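Local coordinates for protein type ii site-specific deoxyribonuclease (PDB 6EKR) that probably cuts double-stranded DNA at a specific sequence, as a type IIP restriction endonuclease of the PD-(D/E)xK nuclease superfamily, at residues A32-A40 with S117-W125. The protein carries 2 engineered substitutions. Sequence-based numbering, arbitrary orientation.
Sequences AMLLLKNNA and SVACCFDLW
Leu36 enters helix 117-125 as a knob into a hole formed by Ser117, Cys120, Cys121 and Leu124. With CG set beside its own backbone N (chi1 -58°), its two methyls divide the work. Leu36 CD1 rests against the backbone of Ser117, 3.7 Å from Ser117 O, while Leu36 CD2 reaches Cys121 SG at 3.7 Å and extends to Leu124 CD1. Toward the N-terminal ends, Ala32 is the small residue whose CA forms the closest CA pair, 5.5 Å from Val118 CA; its CB meets Val118 CG2, Cys121 SG and Ser117 O. Selenomethionine Met33, bent at chi2 and chi3, brings SE to 3.7 Å from Ser117 CB.

The segment axes approach to 9.0 Å and cross at 51°; no hydrogen bond joins the two segments, and the side-chain contacts between them are mostly apolar. The contact joins helix 22-39 to the C-terminal end of helix 101-125. Leu4 of helix 3-16 touches both Ala32 and Cys121, adding a third helix to the cluster.

Toward the C-terminal ends aliphatic groups pack round the Trp125 indole. Leu35 CD2 lies over one face, offset toward the rim, and Leu124 CB, from the preceding residue of the same helix, lies over the opposite face, also toward the rim. Asn39 CB approaches obliquely, 3.7 Å from Trp125 CZ2. Phe61 also meets this ring, with the planes inclined.

Two polar side chains bond within their own helices: Asn39 ND2 makes a weak, bent hydrogen bond to Leu35 O (123° at the hydrogen), and Ser117 OG is bonded to Ser114 O.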
loop_
_atom_site.group_PDB
_atom_site.type_symbol
_atom_site.label_atom_id
_atom_site.label_comp_id
_atom_site.label_asym_id
_atom_site.label_seq_id
_atom_site.Cartn_x
_atom_site.Cartn_y
_atom_site.Cartn_z
ATOM N N ALA A 32 -22.446 19.058 8.813
ATOM C CA ALA A 32 -21.007 19.289 8.894
ATOM C C ALA A 32 -20.704 20.764 8.651
ATOM O O ALA A 32 -19.851 21.350 9.335
ATOM C CB ALA A 32 -20.266 18.418 7.899
HETATM N N MSE A 33 -21.421 21.349 7.685
HETATM C CA MSE A 33 -21.308 22.770 7.353
HETATM C C MSE A 33 -21.679 23.681 8.529
HETATM O O MSE A 33 -20.939 24.607 8.856
HETATM C CB MSE A 33 -22.160 23.115 6.131
HETATM C CG MSE A 33 -21.590 22.630 4.805
HETATM SE SE MSE A 33 -19.899 23.497 4.325
HETATM C CE MSE A 33 -20.603 25.254 3.841
ATOM N N LEU A 34 -22.811 23.405 9.170
ATOM C CA LEU A 34 -23.245 24.190 10.315
ATOM C C LEU A 34 -22.360 23.968 11.537
ATOM O O LEU A 34 -22.249 24.848 12.389
ATOM C CB LEU A 34 -24.714 23.918 10.652
ATOM C CG LEU A 34 -25.764 24.270 9.590
ATOM C CD1 LEU A 34 -27.148 23.899 10.059
ATOM C CD2 LEU A 34 -25.717 25.733 9.202
ATOM N N LEU A 35 -21.731 22.803 11.623
ATOM C CA LEU A 35 -20.825 22.519 12.732
ATOM C C LEU A 35 -19.600 23.417 12.685
ATOM O O LEU A 35 -19.276 24.076 13.675
ATOM C CB LEU A 35 -20.392 21.045 12.728
ATOM C CG LEU A 35 -20.887 20.098 13.827
ATOM C CD1 LEU A 35 -20.451 18.679 13.512
ATOM C CD2 LEU A 35 -20.345 20.521 15.178
ATOM N N LEU A 36 -18.930 23.430 11.527
ATOM C CA LEU A 36 -17.725 24.235 11.298
ATOM C C LEU A 36 -18.066 25.713 11.430
ATOM O O LEU A 36 -17.327 26.474 12.051
ATOM C CB LEU A 36 -17.123 23.949 9.913
ATOM C CG LEU A 36 -16.686 22.538 9.480
ATOM C CD1 LEU A 36 -16.441 22.474 7.992
ATOM C CD2 LEU A 36 -15.440 22.102 10.207
ATOM N N LYS A 37 -19.202 26.096 10.857
ATOM C CA LYS A 37 -19.726 27.451 10.959
ATOM C C LYS A 37 -19.900 27.953 12.411
ATOM O O LYS A 37 -19.487 29.064 12.730
ATOM C CB LYS A 37 -21.036 27.555 10.163
ATOM C CG LYS A 37 -21.717 28.911 10.197
ATOM C CD LYS A 37 -22.721 29.031 9.065
ATOM C CE LYS A 37 -23.456 30.368 9.115
ATOM N NZ LYS A 37 -24.629 30.330 10.035
ATOM N N ASN A 38 -20.480 27.141 13.288
ATOM C CA ASN A 38 -20.802 27.597 14.645
ATOM C C ASN A 38 -19.729 27.357 15.717
ATOM O O ASN A 38 -19.786 27.941 16.812
ATOM C CB ASN A 38 -22.137 27.016 15.110
ATOM C CG ASN A 38 -23.274 27.348 14.168
ATOM O OD1 ASN A 38 -23.429 28.489 13.741
ATOM N ND2 ASN A 38 -24.079 26.343 13.836
ATOM N N ASN A 39 -18.750 26.511 15.410
ATOM C CA ASN A 39 -17.739 26.158 16.404
ATOM C C ASN A 39 -16.294 26.380 15.978
ATOM O O ASN A 39 -15.426 26.594 16.824
ATOM C CB ASN A 39 -17.928 24.707 16.855
ATOM C CG ASN A 39 -19.369 24.386 17.176
ATOM O OD1 ASN A 39 -19.936 24.910 18.128
ATOM N ND2 ASN A 39 -19.972 23.536 16.370
ATOM N N ALA A 40 -16.036 26.331 14.673
ATOM C CA ALA A 40 -14.665 26.353 14.176
ATOM C C ALA A 40 -14.156 27.744 13.827
ATOM O O ALA A 40 -14.865 28.541 13.203
ATOM C CB ALA A 40 -14.517 25.427 12.989
ATOM N N SER A 117 -15.877 19.368 3.981
ATOM C CA SER A 117 -16.588 19.818 5.163
ATOM C C SER A 117 -16.707 18.667 6.131
ATOM O O SER A 117 -16.499 18.838 7.333
ATOM C CB SER A 117 -17.980 20.330 4.809
ATOM O OG SER A 117 -18.788 19.276 4.321
ATOM N N VAL A 118 -17.029 17.484 5.610
ATOM C CA VAL A 118 -17.102 16.308 6.457
ATOM C C VAL A 118 -15.713 15.934 6.966
ATOM O O VAL A 118 -15.544 15.647 8.145
ATOM C CB VAL A 118 -17.757 15.133 5.749
ATOM C CG1 VAL A 118 -17.681 13.896 6.615
ATOM C CG2 VAL A 118 -19.199 15.452 5.441
ATOM N N ALA A 119 -14.725 15.973 6.084
ATOM C CA ALA A 119 -13.361 15.600 6.434
ATOM C C ALA A 119 -12.788 16.454 7.569
ATOM O O ALA A 119 -12.280 15.912 8.552
ATOM C CB ALA A 119 -12.449 15.642 5.190
ATOM N N CYS A 120 -12.882 17.777 7.440
ATOM C CA CYS A 120 -12.369 18.700 8.452
ATOM C C CYS A 120 -13.048 18.562 9.810
ATOM O O CYS A 120 -12.417 18.772 10.845
ATOM C CB CYS A 120 -12.501 20.146 7.980
ATOM S SG CYS A 120 -11.448 20.541 6.616
ATOM N N CYS A 121 -14.339 18.237 9.798
ATOM C CA CYS A 121 -15.076 17.932 11.024
ATOM C C CYS A 121 -14.435 16.796 11.821
ATOM O O CYS A 121 -14.303 16.889 13.048
ATOM C CB CYS A 121 -16.521 17.605 10.699
ATOM S SG CYS A 121 -17.527 19.069 10.419
ATOM N N PHE A 122 -14.023 15.743 11.114
ATOM C CA PHE A 122 -13.298 14.616 11.709
ATOM C C PHE A 122 -11.904 14.958 12.211
ATOM O O PHE A 122 -11.434 14.363 13.172
ATOM C CB PHE A 122 -13.184 13.459 10.718
ATOM C CG PHE A 122 -14.416 12.612 10.627
ATOM C CD1 PHE A 122 -14.357 11.260 10.924
ATOM C CD2 PHE A 122 -15.642 13.166 10.241
ATOM C CE1 PHE A 122 -15.504 10.470 10.833
ATOM C CE2 PHE A 122 -16.790 12.381 10.148
ATOM C CZ PHE A 122 -16.721 11.037 10.443
ATOM N N ASP A 123 -11.224 15.886 11.547
ATOM C CA ASP A 123 -9.898 16.287 11.995
ATOM C C ASP A 123 -9.979 17.052 13.311
ATOM O O ASP A 123 -9.064 16.976 14.129
ATOM C CB ASP A 123 -9.199 17.138 10.942
ATOM C CG ASP A 123 -9.141 16.467 9.586
ATOM O OD1 ASP A 123 -8.837 15.260 9.496
ATOM O OD2 ASP A 123 -9.389 17.171 8.589
ATOM N N LEU A 124 -11.078 17.781 13.511
ATOM C CA LEU A 124 -11.242 18.593 14.706
ATOM C C LEU A 124 -11.903 17.834 15.845
ATOM O O LEU A 124 -11.517 17.999 16.995
ATOM C CB LEU A 124 -12.026 19.879 14.413
ATOM C CG LEU A 124 -11.489 20.923 13.428
ATOM C CD1 LEU A 124 -12.531 22.001 13.212
ATOM C CD2 LEU A 124 -10.169 21.546 13.866
ATOM N N TRP A 125 -12.900 17.011 15.537
ATOM C CA TRP A 125 -13.657 16.335 16.589
ATOM C C TRP A 125 -13.416 14.829 16.644
ATOM O O TRP A 125 -14.063 14.108 17.406
ATOM C CB TRP A 125 -15.138 16.708 16.514
ATOM C CG TRP A 125 -15.333 18.158 16.848
ATOM C CD1 TRP A 125 -15.195 18.736 18.077
ATOM C CD2 TRP A 125 -15.662 19.222 15.939
ATOM N NE1 TRP A 125 -15.431 20.089 17.993
ATOM C CE2 TRP A 125 -15.716 20.412 16.692
ATOM C CE3 TRP A 125 -15.916 19.283 14.567
ATOM C CZ2 TRP A 125 -16.018 21.648 16.119
ATOM C CZ3 TRP A 125 -16.221 20.514 13.998
ATOM C CH2 TRP A 125 -16.270 21.677 14.773
#